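Local coordinates for protein putative acetamidase/formamidase (Yersinia enterocolitica subsp. palearctica serotype O:3, PDB 5UBU) that probably hydrolyses carbon–nitrogen bonds, other than peptide bonds, in linear amides, and binds a pair of sodium ions, at residues V58-A63 against P86-I91; V104-M109 against P168-L173; L216-A221 against S239-K244. All coordinates share one frame; numbering follows the deposited sequence.

Interaction 1. Residues V58-A63 against P86-I91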
ATOM      1  N   VAL B  58     -15.758   0.381  34.735  1.00 47.18           N
ATOM      2  CA  VAL B  58     -15.283   1.636  34.158  1.00 47.08           C
ATOM      3  C   VAL B  58     -16.388   2.526  33.582  1.00 47.62           C
ATOM      4  O   VAL B  58     -17.184   2.072  32.772  1.00 47.21           O
ATOM      5  CB  VAL B  58     -14.292   1.364  33.004  1.00 45.89           C
ATOM      6  CG1 VAL B  58     -13.677   2.673  32.523  1.00 45.45           C
ATOM      7  CG2 VAL B  58     -13.193   0.416  33.452  1.00 45.66           C
ATOM      8  N   ASP B  59     -16.411   3.793  34.001  1.00 48.29           N
ATOM      9  CA  ASP B  59     -17.348   4.792  33.492  1.00 48.95           C
ATOM     10  C   ASP B  59     -16.620   5.523  32.358  1.00 48.53           C
ATOM     11  O   ASP B  59     -16.016   6.573  32.568  1.00 48.93           O
ATOM     12  CB  ASP B  59     -17.762   5.786  34.585  1.00 50.32           C
ATOM     13  CG  ASP B  59     -18.626   5.151  35.682  1.00 51.81           C
ATOM     14  OD1 ASP B  59     -19.144   4.029  35.484  1.00 51.87           O
ATOM     15  OD2 ASP B  59     -18.811   5.798  36.740  1.00 52.10           O
ATOM     16  N   THR B  60     -16.670   4.957  31.156  1.00 47.78           N
ATOM     17  CA  THR B  60     -15.981   5.542  30.000  1.00 47.17           C
ATOM     18  C   THR B  60     -16.681   6.765  29.416  1.00 47.99           C
ATOM     19  O   THR B  60     -17.875   6.951  29.595  1.00 48.80           O
ATOM     20  CB  THR B  60     -15.839   4.528  28.838  1.00 46.24           C
ATOM     21  OG1 THR B  60     -17.126   4.217  28.294  1.00 46.34           O
ATOM     22  CG2 THR B  60     -15.154   3.255  29.294  1.00 45.81           C
ATOM     23  N   ARG B  61     -15.905   7.584  28.719  1.00 47.94           N
ATOM     24  CA  ARG B  61     -16.401   8.762  28.027  1.00 48.58           C
ATOM     25  C   ARG B  61     -16.368   8.463  26.529  1.00 48.24           C
ATOM     26  O   ARG B  61     -15.578   7.636  26.077  1.00 47.21           O
ATOM     27  CB  ARG B  61     -15.556   9.993  28.353  1.00 48.81           C
ATOM     28  CG  ARG B  61     -15.800  10.523  29.745  1.00 49.66           C
ATOM     29  CD  ARG B  61     -15.001  11.798  30.003  1.00 50.51           C
ATOM     30  NE  ARG B  61     -15.351  12.384  31.302  1.00 52.32           N
ATOM     31  CZ  ARG B  61     -14.771  13.458  31.841  1.00 52.52           C
ATOM     32  NH1 ARG B  61     -15.168  13.896  33.028  1.00 52.63           N
ATOM     33  NH2 ARG B  61     -13.786  14.090  31.211  1.00 52.73           N
ATOM     34  N   ASP B  62     -17.223   9.142  25.759  1.00 49.47           N
ATOM     35  CA  ASP B  62     -17.272   8.903  24.323  1.00 49.43           C
ATOM     36  C   ASP B  62     -15.991   9.404  23.648  1.00 47.61           C
ATOM     37  O   ASP B  62     -15.186  10.094  24.263  1.00 47.23           O
ATOM     38  CB  ASP B  62     -18.558   9.484  23.682  1.00 51.76           C
ATOM     39  CG  ASP B  62     -18.578  11.026  23.600  1.00 53.83           C
ATOM     40  OD1 ASP B  62     -17.513  11.672  23.684  1.00 54.94           O
ATOM     41  OD2 ASP B  62     -19.679  11.607  23.387  1.00 54.70           O
ATOM     42  N   ALA B  63     -15.825   9.058  22.380  1.00 45.87           N
ATOM     43  CA  ALA B  63     -14.645   9.452  21.609  1.00 45.50           C
ATOM     44  C   ALA B  63     -14.389  10.961  21.512  1.00 45.98           C
ATOM     45  O   ALA B  63     -13.250  11.375  21.276  1.00 45.61           O
ATOM     46  CB  ALA B  63     -14.738   8.871  20.213  1.00 45.76           C
ATOM     47  N   PRO B  86     -10.720   9.713  24.624  1.00 48.15           N
ATOM     48  CA  PRO B  86     -10.168   9.951  25.956  1.00 49.15           C
ATOM     49  C   PRO B  86     -10.065   8.607  26.678  1.00 48.20           C
ATOM     50  O   PRO B  86     -11.039   7.851  26.700  1.00 47.95           O
ATOM     51  CB  PRO B  86     -11.219  10.847  26.612  1.00 50.03           C
ATOM     52  CG  PRO B  86     -12.467  10.589  25.847  1.00 50.14           C
ATOM     53  CD  PRO B  86     -11.991  10.425  24.442  1.00 48.83           C
ATOM     54  N   GLN B  87      -8.903   8.326  27.263  1.00 47.20           N
ATOM     55  CA  GLN B  87      -8.657   7.034  27.915  1.00 46.46           C
ATOM     56  C   GLN B  87      -8.757   6.965  29.422  1.00 46.25           C
ATOM     57  O   GLN B  87      -8.314   7.872  30.115  1.00 47.06           O
ATOM     58  CB  GLN B  87      -7.231   6.559  27.563  1.00 45.47           C
ATOM     59  CG  GLN B  87      -7.000   6.328  26.080  1.00 44.78           C
ATOM     60  CD  GLN B  87      -7.832   5.185  25.545  1.00 44.17           C
ATOM     61  OE1 GLN B  87      -7.761   4.050  26.044  1.00 43.40           O
ATOM     62  NE2 GLN B  87      -8.600   5.465  24.497  1.00 44.89           N
ATOM     63  N   ASN B  88      -9.360   5.878  29.906  1.00 45.30           N
ATOM     64  CA  ASN B  88      -9.392   5.572  31.335  1.00 45.88           C
ATOM     65  C   ASN B  88      -8.083   4.830  31.574  1.00 44.71           C
ATOM     66  O   ASN B  88      -7.589   4.136  30.677  1.00 43.45           O
ATOM     67  CB  ASN B  88     -10.579   4.688  31.713  1.00 46.49           C
ATOM     68  CG  ASN B  88     -11.835   5.476  31.956  1.00 47.07           C
ATOM     69  OD1 ASN B  88     -12.736   5.499  31.135  1.00 46.72           O
ATOM     70  ND2 ASN B  88     -11.878   6.171  33.086  1.00 48.77           N
ATOM     71  N   GLY B  89      -7.517   4.977  32.763  1.00 44.70           N
ATOM     72  CA  GLY B  89      -6.251   4.320  33.088  1.00 44.36           C
ATOM     73  C   GLY B  89      -5.173   5.358  33.350  1.00 44.92           C
ATOM     74  O   GLY B  89      -5.448   6.560  33.317  1.00 45.27           O
ATOM     75  N   PRO B  90      -3.936   4.915  33.576  1.00 45.15           N
ATOM     76  CA  PRO B  90      -3.553   3.512  33.570  1.00 44.66           C
ATOM     77  C   PRO B  90      -3.907   2.732  34.834  1.00 45.96           C
ATOM     78  O   PRO B  90      -3.810   3.261  35.943  1.00 47.10           O
ATOM     79  CB  PRO B  90      -2.029   3.569  33.435  1.00 44.74           C
ATOM     80  CG  PRO B  90      -1.638   4.866  34.020  1.00 45.55           C
ATOM     81  CD  PRO B  90      -2.793   5.803  33.832  1.00 45.95           C
ATOM     82  N   ILE B  91      -4.320   1.483  34.638  1.00 46.35           N
ATOM     83  CA  ILE B  91      -4.647   0.567  35.719  1.00 46.75           C
ATOM     84  C   ILE B  91      -3.410  -0.306  35.914  1.00 47.82           C
ATOM     85  O   ILE B  91      -2.854  -0.800  34.939  1.00 47.16           O
ATOM     86  CB  ILE B  91      -5.863  -0.305  35.363  1.00 45.90           C
ATOM     87  CG1 ILE B  91      -7.079   0.589  35.100  1.00 45.57           C
ATOM     88  CG2 ILE B  91      -6.158  -1.307  36.479  1.00 46.86           C
ATOM     89  CD1 ILE B  91      -8.346  -0.145  34.715  1.00 45.32           C
TER
HETATM   90  O   HOH W   1     -14.070   7.096  34.546  1.00 42.91           O
HETATM   91  O   HOH W   2     -13.155   6.842  28.230  1.00 31.13           O
HETATM   92  O   HOH W   3     -12.976   7.414  24.931  1.00 33.57           O
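Asn88 and Pro86 meet residues 58-63 in a buried contact that combines van der Waals packing with water bridges, at the place where strand 55-59 of one sheet lies over strand 87-93 of another. The side chains of Val58 and Asn88 slide past each other in opposite directions, and Val58 CG1 comes to 3.3 Å from Asn88 OD1. That methyl is anti to the backbone N (chi1 -173°), which carries it alongside the amide. The side chain of Thr60 crosses that of Asn88 at about a right angle, CG2 3.8 Å from Asn88 OD1. This is face-to-face packing of two beta sheets, here with ordered waters joining polar groups of the two layers. One water donates to Asp59 O (2.8 Å) and accepts from Asn88 ND2 (2.8 Å); the same amide nitrogen also bonds Gln33. A second water accepts from Arg61 N at 2.9 Å and lies near both Pro86 O and Asn88 OD1, although it has more acceptors within range than protons to give. Beyond the strands, the Pro86 ring rests against the loop, its CG 4.0 Å from Arg61 CB and 3.2 Å from Asp62 O. The Arg61 guanidinium leads away to salt bridges with Glu30 and Glu65.

Interaction 2. Residues V104-M109 against P168-L173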
ATOM      1  N   VAL B 104      -7.901  -9.458  29.451  1.00 40.83           N
ATOM      2  CA  VAL B 104      -9.025  -8.579  29.762  1.00 40.81           C
ATOM      3  C   VAL B 104     -10.318  -9.201  29.266  1.00 40.74           C
ATOM      4  O   VAL B 104     -10.576  -9.248  28.063  1.00 40.13           O
ATOM      5  CB  VAL B 104      -8.852  -7.186  29.117  1.00 40.08           C
ATOM      6  CG1 VAL B 104     -10.023  -6.279  29.485  1.00 40.22           C
ATOM      7  CG2 VAL B 104      -7.535  -6.559  29.550  1.00 40.11           C
ATOM      8  N   TYR B 105     -11.125  -9.693  30.199  1.00 41.44           N
ATOM      9  CA  TYR B 105     -12.412 -10.286  29.866  1.00 41.97           C
ATOM     10  C   TYR B 105     -13.503  -9.249  30.068  1.00 41.71           C
ATOM     11  O   TYR B 105     -13.681  -8.753  31.163  1.00 42.13           O
ATOM     12  CB  TYR B 105     -12.686 -11.545  30.702  1.00 43.24           C
ATOM     13  CG  TYR B 105     -14.098 -12.053  30.559  1.00 44.33           C
ATOM     14  CD1 TYR B 105     -14.574 -12.482  29.328  1.00 44.63           C
ATOM     15  CD2 TYR B 105     -14.953 -12.132  31.657  1.00 46.22           C
ATOM     16  CE1 TYR B 105     -15.880 -12.934  29.174  1.00 45.61           C
ATOM     17  CE2 TYR B 105     -16.260 -12.599  31.515  1.00 47.14           C
ATOM     18  CZ  TYR B 105     -16.713 -12.994  30.268  1.00 46.64           C
ATOM     19  OH  TYR B 105     -17.994 -13.451  30.100  1.00 47.40           O
ATOM     20  N   ILE B 106     -14.222  -8.914  29.002  1.00 41.26           N
ATOM     21  CA  ILE B 106     -15.303  -7.936  29.088  1.00 41.46           C
ATOM     22  C   ILE B 106     -16.582  -8.688  29.467  1.00 43.19           C
ATOM     23  O   ILE B 106     -17.017  -9.582  28.742  1.00 43.67           O
ATOM     24  CB  ILE B 106     -15.482  -7.174  27.763  1.00 39.98           C
ATOM     25  CG1 ILE B 106     -14.157  -6.501  27.355  1.00 38.73           C
ATOM     26  CG2 ILE B 106     -16.594  -6.140  27.901  1.00 40.42           C
ATOM     27  CD1 ILE B 106     -14.181  -5.844  25.988  1.00 37.84           C
ATOM     28  N   GLU B 107     -17.167  -8.342  30.611  1.00 44.25           N
ATOM     29  CA  GLU B 107     -18.381  -9.011  31.066  1.00 46.30           C
ATOM     30  C   GLU B 107     -19.622  -8.399  30.469  1.00 46.41           C
ATOM     31  O   GLU B 107     -20.508  -9.115  29.991  1.00 46.45           O
ATOM     32  CB  GLU B 107     -18.536  -8.930  32.587  1.00 47.84           C
ATOM     33  CG  GLU B 107     -17.471  -9.633  33.406  1.00 48.66           C
ATOM     34  CD  GLU B 107     -17.772  -9.587  34.886  1.00 50.60           C
ATOM     35  OE1 GLU B 107     -16.909 -10.006  35.693  1.00 51.74           O
ATOM     36  OE2 GLU B 107     -18.870  -9.111  35.251  1.00 51.39           O
ATOM     37  N   SER B 108     -19.683  -7.069  30.530  1.00 46.25           N
ATOM     38  CA  SER B 108     -20.834  -6.326  30.061  1.00 46.94           C
ATOM     39  C   SER B 108     -20.519  -4.873  29.727  1.00 47.47           C
ATOM     40  O   SER B 108     -19.521  -4.310  30.189  1.00 45.50           O
ATOM     41  CB  SER B 108     -21.909  -6.359  31.143  1.00 47.55           C
ATOM     42  OG  SER B 108     -21.409  -5.829  32.358  1.00 46.80           O
HETATM   43  N   MSE B 109     -21.401  -4.280  28.923  1.00 49.74           N
HETATM   44  CA  MSE B 109     -21.277  -2.894  28.487  1.00 50.51           C
HETATM   45  C   MSE B 109     -22.666  -2.328  28.376  1.00 51.53           C
HETATM   46  O   MSE B 109     -23.482  -2.821  27.596  1.00 51.87           O
HETATM   47  CB  MSE B 109     -20.575  -2.837  27.135  1.00 50.02           C
HETATM   48  CG  MSE B 109     -19.101  -3.196  27.238  1.00 50.49           C
HETATM   49 SE   MSE B 109     -18.250  -2.995  25.477  1.00 53.19          SE
HETATM   50  CE  MSE B 109     -18.347  -1.038  25.318  1.00 52.19           C
ATOM     51  N   PRO B 168     -22.372  -3.875  21.509  1.00 56.88           N
ATOM     52  CA  PRO B 168     -21.288  -3.028  21.972  1.00 54.86           C
ATOM     53  C   PRO B 168     -19.917  -3.702  22.000  1.00 51.96           C
ATOM     54  O   PRO B 168     -19.822  -4.930  22.061  1.00 51.62           O
ATOM     55  CB  PRO B 168     -21.721  -2.677  23.393  1.00 55.56           C
ATOM     56  CG  PRO B 168     -22.432  -3.905  23.844  1.00 56.51           C
ATOM     57  CD  PRO B 168     -23.180  -4.381  22.631  1.00 57.07           C
ATOM     58  N   HIS B 169     -18.876  -2.877  21.923  1.00 49.47           N
ATOM     59  CA  HIS B 169     -17.492  -3.344  21.979  1.00 47.90           C
ATOM     60  C   HIS B 169     -16.585  -2.161  22.256  1.00 46.49           C
ATOM     61  O   HIS B 169     -16.961  -1.007  22.037  1.00 46.09           O
ATOM     62  CB  HIS B 169     -17.064  -4.021  20.683  1.00 47.70           C
ATOM     63  CG  HIS B 169     -17.077  -3.116  19.496  1.00 47.99           C
ATOM     64  ND1 HIS B 169     -18.217  -2.891  18.754  1.00 48.66           N
ATOM     65  CD2 HIS B 169     -16.095  -2.386  18.913  1.00 47.50           C
ATOM     66  CE1 HIS B 169     -17.943  -2.052  17.773  1.00 48.25           C
ATOM     67  NE2 HIS B 169     -16.661  -1.732  17.842  1.00 47.41           N
ATOM     68  N   ILE B 170     -15.387  -2.467  22.734  1.00 45.17           N
ATOM     69  CA  ILE B 170     -14.386  -1.463  23.051  1.00 44.27           C
ATOM     70  C   ILE B 170     -13.499  -1.197  21.842  1.00 43.10           C
ATOM     71  O   ILE B 170     -12.943  -2.110  21.247  1.00 42.87           O
ATOM     72  CB  ILE B 170     -13.537  -1.916  24.260  1.00 44.23           C
ATOM     73  CG1 ILE B 170     -14.400  -1.957  25.534  1.00 44.74           C
ATOM     74  CG2 ILE B 170     -12.340  -0.999  24.475  1.00 43.98           C
ATOM     75  CD1 ILE B 170     -14.926  -0.607  25.987  1.00 45.10           C
ATOM     76  N   GLY B 171     -13.377   0.074  21.492  1.00 42.65           N
ATOM     77  CA  GLY B 171     -12.561   0.496  20.365  1.00 42.00           C
ATOM     78  C   GLY B 171     -11.097   0.600  20.736  1.00 41.40           C
ATOM     79  O   GLY B 171     -10.241   0.216  19.948  1.00 41.12           O
ATOM     80  N   THR B 172     -10.813   1.129  21.925  1.00 41.35           N
ATOM     81  CA  THR B 172      -9.436   1.288  22.404  1.00 41.38           C
ATOM     82  C   THR B 172      -9.164   0.511  23.689  1.00 41.25           C
ATOM     83  O   THR B 172      -9.643   0.879  24.751  1.00 41.70           O
ATOM     84  CB  THR B 172      -9.069   2.769  22.678  1.00 41.96           C
ATOM     85  OG1 THR B 172      -9.927   3.303  23.695  1.00 42.97           O
ATOM     86  CG2 THR B 172      -9.188   3.615  21.413  1.00 41.88           C
ATOM     87  N   LEU B 173      -8.401  -0.566  23.571  1.00 40.58           N
ATOM     88  CA  LEU B 173      -8.015  -1.396  24.705  1.00 40.51           C
ATOM     89  C   LEU B 173      -6.510  -1.582  24.548  1.00 40.17           C
ATOM     90  O   LEU B 173      -6.050  -2.087  23.530  1.00 39.55           O
ATOM     91  CB  LEU B 173      -8.746  -2.739  24.690  1.00 40.36           C
ATOM     92  CG  LEU B 173      -8.483  -3.648  25.897  1.00 40.83           C
ATOM     93  CD1 LEU B 173      -8.921  -2.966  27.194  1.00 41.32           C
ATOM     94  CD2 LEU B 173      -9.175  -4.997  25.743  1.00 40.92           C
TER
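Met109, present as selenomethionine, reaches over residues 168-170 and buries more surface in the contact than any other residue. Its CG lies anti to the carbonyl carbon (chi1 -70°) and SE continues the extended line, passing 3.6 Å from His169 CA. The chain then bends at chi3 (69°), turning CE onto Ile170 CD1 at 3.5 Å and close to His169 O. Nearer the backbone, Met109 CB lies 3.9 Å from Pro168 CB. Ile106 crosses Ile170 obliquely, its extended CD1 ending 3.9 Å from Ile170 CG1. The second torsion of Ile170 (chi2 -65°) turns its CD1 to the selenomethionine methyl. At the other end Val104 and Leu173 approach tip to tip, with Leu173 CD2 4.0 Å from both CB and CG1 of Val104. A classic beta bulge, in which Glu107 and Ser108 both face Thr242, shifts the alternation of strand 101-111, and Val104, Ile106 and Met109 all point inward. Two polar groups have partners outside the contact: Met109 O accepts from Tyr166 OH, and His169 NE2 bonds Gln225 OE1. The contacts between side chains are apolar, which implies that the two sheets are joined here by shape and dispersion rather than by directional bonds.

Interaction 3. Residues L216-A221 against S239-K244. With NA (sodium ion), chain G; NA (sodium ion), chain H.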
ATOM      1  N   LEU B 216      -2.814  -0.751  31.996  1.00 42.74           N
ATOM      2  CA  LEU B 216      -3.973  -0.994  31.142  1.00 42.21           C
ATOM      3  C   LEU B 216      -4.793   0.274  30.926  1.00 42.05           C
ATOM      4  O   LEU B 216      -5.119   0.979  31.879  1.00 42.18           O
ATOM      5  CB  LEU B 216      -4.875  -2.068  31.762  1.00 42.44           C
ATOM      6  CG  LEU B 216      -6.179  -2.434  31.031  1.00 41.89           C
ATOM      7  CD1 LEU B 216      -5.905  -2.986  29.640  1.00 41.13           C
ATOM      8  CD2 LEU B 216      -6.955  -3.441  31.877  1.00 42.39           C
ATOM      9  N   PHE B 217      -5.117   0.541  29.664  1.00 41.59           N
ATOM     10  CA  PHE B 217      -5.932   1.686  29.274  1.00 41.75           C
ATOM     11  C   PHE B 217      -7.161   1.175  28.535  1.00 41.59           C
ATOM     12  O   PHE B 217      -7.081   0.199  27.779  1.00 41.14           O
ATOM     13  CB  PHE B 217      -5.164   2.623  28.346  1.00 41.50           C
ATOM     14  CG  PHE B 217      -4.000   3.312  28.985  1.00 41.91           C
ATOM     15  CD1 PHE B 217      -2.758   2.708  29.029  1.00 41.91           C
ATOM     16  CD2 PHE B 217      -4.146   4.597  29.506  1.00 42.51           C
ATOM     17  CE1 PHE B 217      -1.673   3.363  29.598  1.00 42.56           C
ATOM     18  CE2 PHE B 217      -3.075   5.259  30.077  1.00 43.11           C
ATOM     19  CZ  PHE B 217      -1.827   4.650  30.115  1.00 43.13           C
ATOM     20  N   ILE B 218      -8.292   1.835  28.740  1.00 42.22           N
ATOM     21  CA  ILE B 218      -9.543   1.432  28.082  1.00 42.36           C
ATOM     22  C   ILE B 218     -10.359   2.670  27.714  1.00 42.87           C
ATOM     23  O   ILE B 218     -10.204   3.732  28.318  1.00 43.15           O
ATOM     24  CB  ILE B 218     -10.343   0.445  28.976  1.00 42.83           C
ATOM     25  CG1 ILE B 218     -11.534  -0.147  28.229  1.00 42.51           C
ATOM     26  CG2 ILE B 218     -10.791   1.117  30.280  1.00 43.69           C
ATOM     27  CD1 ILE B 218     -12.267  -1.217  29.011  1.00 42.83           C
ATOM     28  N   GLY B 219     -11.199   2.544  26.694  1.00 43.36           N
ATOM     29  CA  GLY B 219     -12.051   3.661  26.265  1.00 44.19           C
ATOM     30  C   GLY B 219     -12.680   3.462  24.913  1.00 44.35           C
ATOM     31  O   GLY B 219     -12.607   2.379  24.349  1.00 43.82           O
ATOM     32  N   ASP B 220     -13.317   4.518  24.411  1.00 45.63           N
ATOM     33  CA  ASP B 220     -13.950   4.513  23.088  1.00 46.11           C
ATOM     34  C   ASP B 220     -14.930   3.345  22.895  1.00 45.22           C
ATOM     35  O   ASP B 220     -14.720   2.457  22.072  1.00 44.57           O
ATOM     36  CB  ASP B 220     -12.851   4.527  22.006  1.00 46.76           C
ATOM     37  CG  ASP B 220     -13.397   4.641  20.580  1.00 47.97           C
ATOM     38  OD1 ASP B 220     -14.470   5.244  20.333  1.00 50.50           O
ATOM     39  OD2 ASP B 220     -12.696   4.139  19.692  1.00 49.88           O
ATOM     40  N   ALA B 221     -16.001   3.352  23.674  1.00 45.18           N
ATOM     41  CA  ALA B 221     -17.016   2.321  23.563  1.00 45.14           C
ATOM     42  C   ALA B 221     -17.867   2.582  22.315  1.00 45.00           C
ATOM     43  O   ALA B 221     -18.148   3.741  21.981  1.00 44.82           O
ATOM     44  CB  ALA B 221     -17.891   2.315  24.805  1.00 45.96           C
ATOM     45  N   SER B 239     -20.104   4.724  28.314  1.00 48.69           N
ATOM     46  CA  SER B 239     -20.574   3.436  28.843  1.00 48.92           C
ATOM     47  C   SER B 239     -20.117   3.067  30.234  1.00 48.99           C
ATOM     48  O   SER B 239     -19.220   3.688  30.800  1.00 49.09           O
ATOM     49  CB  SER B 239     -20.065   2.305  27.946  1.00 48.01           C
ATOM     50  OG  SER B 239     -18.666   2.104  28.127  1.00 47.06           O
ATOM     51  N   ILE B 240     -20.758   2.018  30.749  1.00 49.14           N
ATOM     52  CA  ILE B 240     -20.432   1.410  32.023  1.00 49.37           C
ATOM     53  C   ILE B 240     -19.911   0.053  31.575  1.00 48.58           C
ATOM     54  O   ILE B 240     -20.691  -0.876  31.346  1.00 48.80           O
ATOM     55  CB  ILE B 240     -21.649   1.247  32.958  1.00 50.53           C
ATOM     56  CG1 ILE B 240     -22.286   2.612  33.254  1.00 51.50           C
ATOM     57  CG2 ILE B 240     -21.220   0.569  34.257  1.00 50.64           C
ATOM     58  CD1 ILE B 240     -23.518   2.561  34.129  1.00 52.75           C
ATOM     59  N   THR B 241     -18.598  -0.036  31.395  1.00 47.84           N
ATOM     60  CA  THR B 241     -17.940  -1.262  30.943  1.00 47.15           C
ATOM     61  C   THR B 241     -17.355  -1.986  32.134  1.00 47.44           C
ATOM     62  O   THR B 241     -16.533  -1.423  32.854  1.00 47.72           O
ATOM     63  CB  THR B 241     -16.816  -0.947  29.936  1.00 45.99           C
ATOM     64  OG1 THR B 241     -17.379  -0.309  28.782  1.00 45.84           O
ATOM     65  CG2 THR B 241     -16.091  -2.208  29.514  1.00 45.39           C
ATOM     66  N   THR B 242     -17.786  -3.230  32.335  1.00 47.62           N
ATOM     67  CA  THR B 242     -17.296  -4.059  33.425  1.00 47.93           C
ATOM     68  C   THR B 242     -16.347  -5.103  32.859  1.00 47.30           C
ATOM     69  O   THR B 242     -16.719  -5.864  31.968  1.00 47.03           O
ATOM     70  CB  THR B 242     -18.449  -4.740  34.189  1.00 48.89           C
ATOM     71  OG1 THR B 242     -19.292  -3.741  34.764  1.00 49.54           O
ATOM     72  CG2 THR B 242     -17.917  -5.618  35.325  1.00 49.37           C
ATOM     73  N   ILE B 243     -15.126  -5.133  33.388  1.00 47.26           N
ATOM     74  CA  ILE B 243     -14.096  -6.071  32.940  1.00 46.94           C
ATOM     75  C   ILE B 243     -13.493  -6.871  34.088  1.00 47.88           C
ATOM     76  O   ILE B 243     -13.589  -6.471  35.255  1.00 48.79           O
ATOM     77  CB  ILE B 243     -12.941  -5.329  32.221  1.00 45.96           C
ATOM     78  CG1 ILE B 243     -12.256  -4.321  33.156  1.00 46.13           C
ATOM     79  CG2 ILE B 243     -13.459  -4.613  30.986  1.00 45.51           C
ATOM     80  CD1 ILE B 243     -11.101  -3.577  32.524  1.00 45.55           C
ATOM     81  N   LYS B 244     -12.895  -8.011  33.744  1.00 48.05           N
ATOM     82  CA  LYS B 244     -12.203  -8.864  34.711  1.00 48.74           C
ATOM     83  C   LYS B 244     -10.791  -8.925  34.119  1.00 47.76           C
ATOM     84  O   LYS B 244     -10.606  -9.346  32.978  1.00 47.20           O
ATOM     85  CB  LYS B 244     -12.825 -10.269  34.804  1.00 49.94           C
ATOM     86  CG  LYS B 244     -12.707 -10.967  36.156  1.00 51.38           C
ATOM     87  CD  LYS B 244     -12.548 -12.484  36.110  1.00 52.42           C
ATOM     88  CE  LYS B 244     -12.843 -13.150  37.454  1.00 53.91           C
ATOM     89  NZ  LYS B 244     -12.222 -14.498  37.562  1.00 54.56           N
TER
HETATM   90 NA    NA G 401     -14.763   5.383  18.100  1.00 22.46          NA
HETATM   91 NA    NA H 402     -11.874   4.129  17.627  1.00 26.09          NA
HETATM   92  O   HOH W   4     -11.731   5.635  15.140  0.50 15.81           O
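Ile218 reaches tip to tip toward Ile243, with its CD1 4.1 Å from Ile243 CG2, and the same CD1 also touches Thr241 CG2 at 4.0 Å. CG1 anti to the backbone N (chi1 -171°), followed by an extended second torsion, carries that methyl between the two partners, and Ile218 buries more surface here than any other residue. Toward Leu216 the fit is slacker, a single approach of Leu216 CD2 to Ile243 CD1 at 4.2 Å. At the other end Ala221 CB lies against Ser239 OG (3.4 Å); that hydroxyl shares a 2.8 Å hydrogen bond with Thr241 OG1 and has another with Thr60 OG1. The two strands run at 132° to each other and belong to facing sheets, as in a beta sandwich: Ser239, Thr241 and Ile243 alternate into the interior, meeting Leu216, Ile218 and Ala221, while Thr242 points back from it and the partly exposed Ile240 and Lys244 lie on the outer side. Asp220 points away from the contact, and its carboxylate bridges two sodium ions, OD1 binding one at 2.3 Å and OD2 the other at 2.2 Å. His222 and Glu236 also bind the first ion, to which Asp220 OD2 adds a longer contact of 2.9 Å; Asn193, Asp195 and a water bind the second.

From the N terminus the three contacts close in series, none enclosing or crossing another. Interaction 1 closes 22 residues that include the short helix 75-78, interaction 2 closes 58 residues, 20 of them in strands and none in helix, and interaction 3 closes 17. Each joins the same two layers: strands 55-59, 239-248 and 101-111 are successive neighbours in the nine-stranded sheet, while 87-93, 214-222 and 169-175 are successive neighbours in the facing one. Interaction 3 is thus the middle contact in space although last in sequence. Backbone bonds within each layer tie the contacts to one another, Val58 to Thr241 and Tyr105 to Lys244 in one, Asn88 to Ile218 and Gly171 to Asp220 in the other.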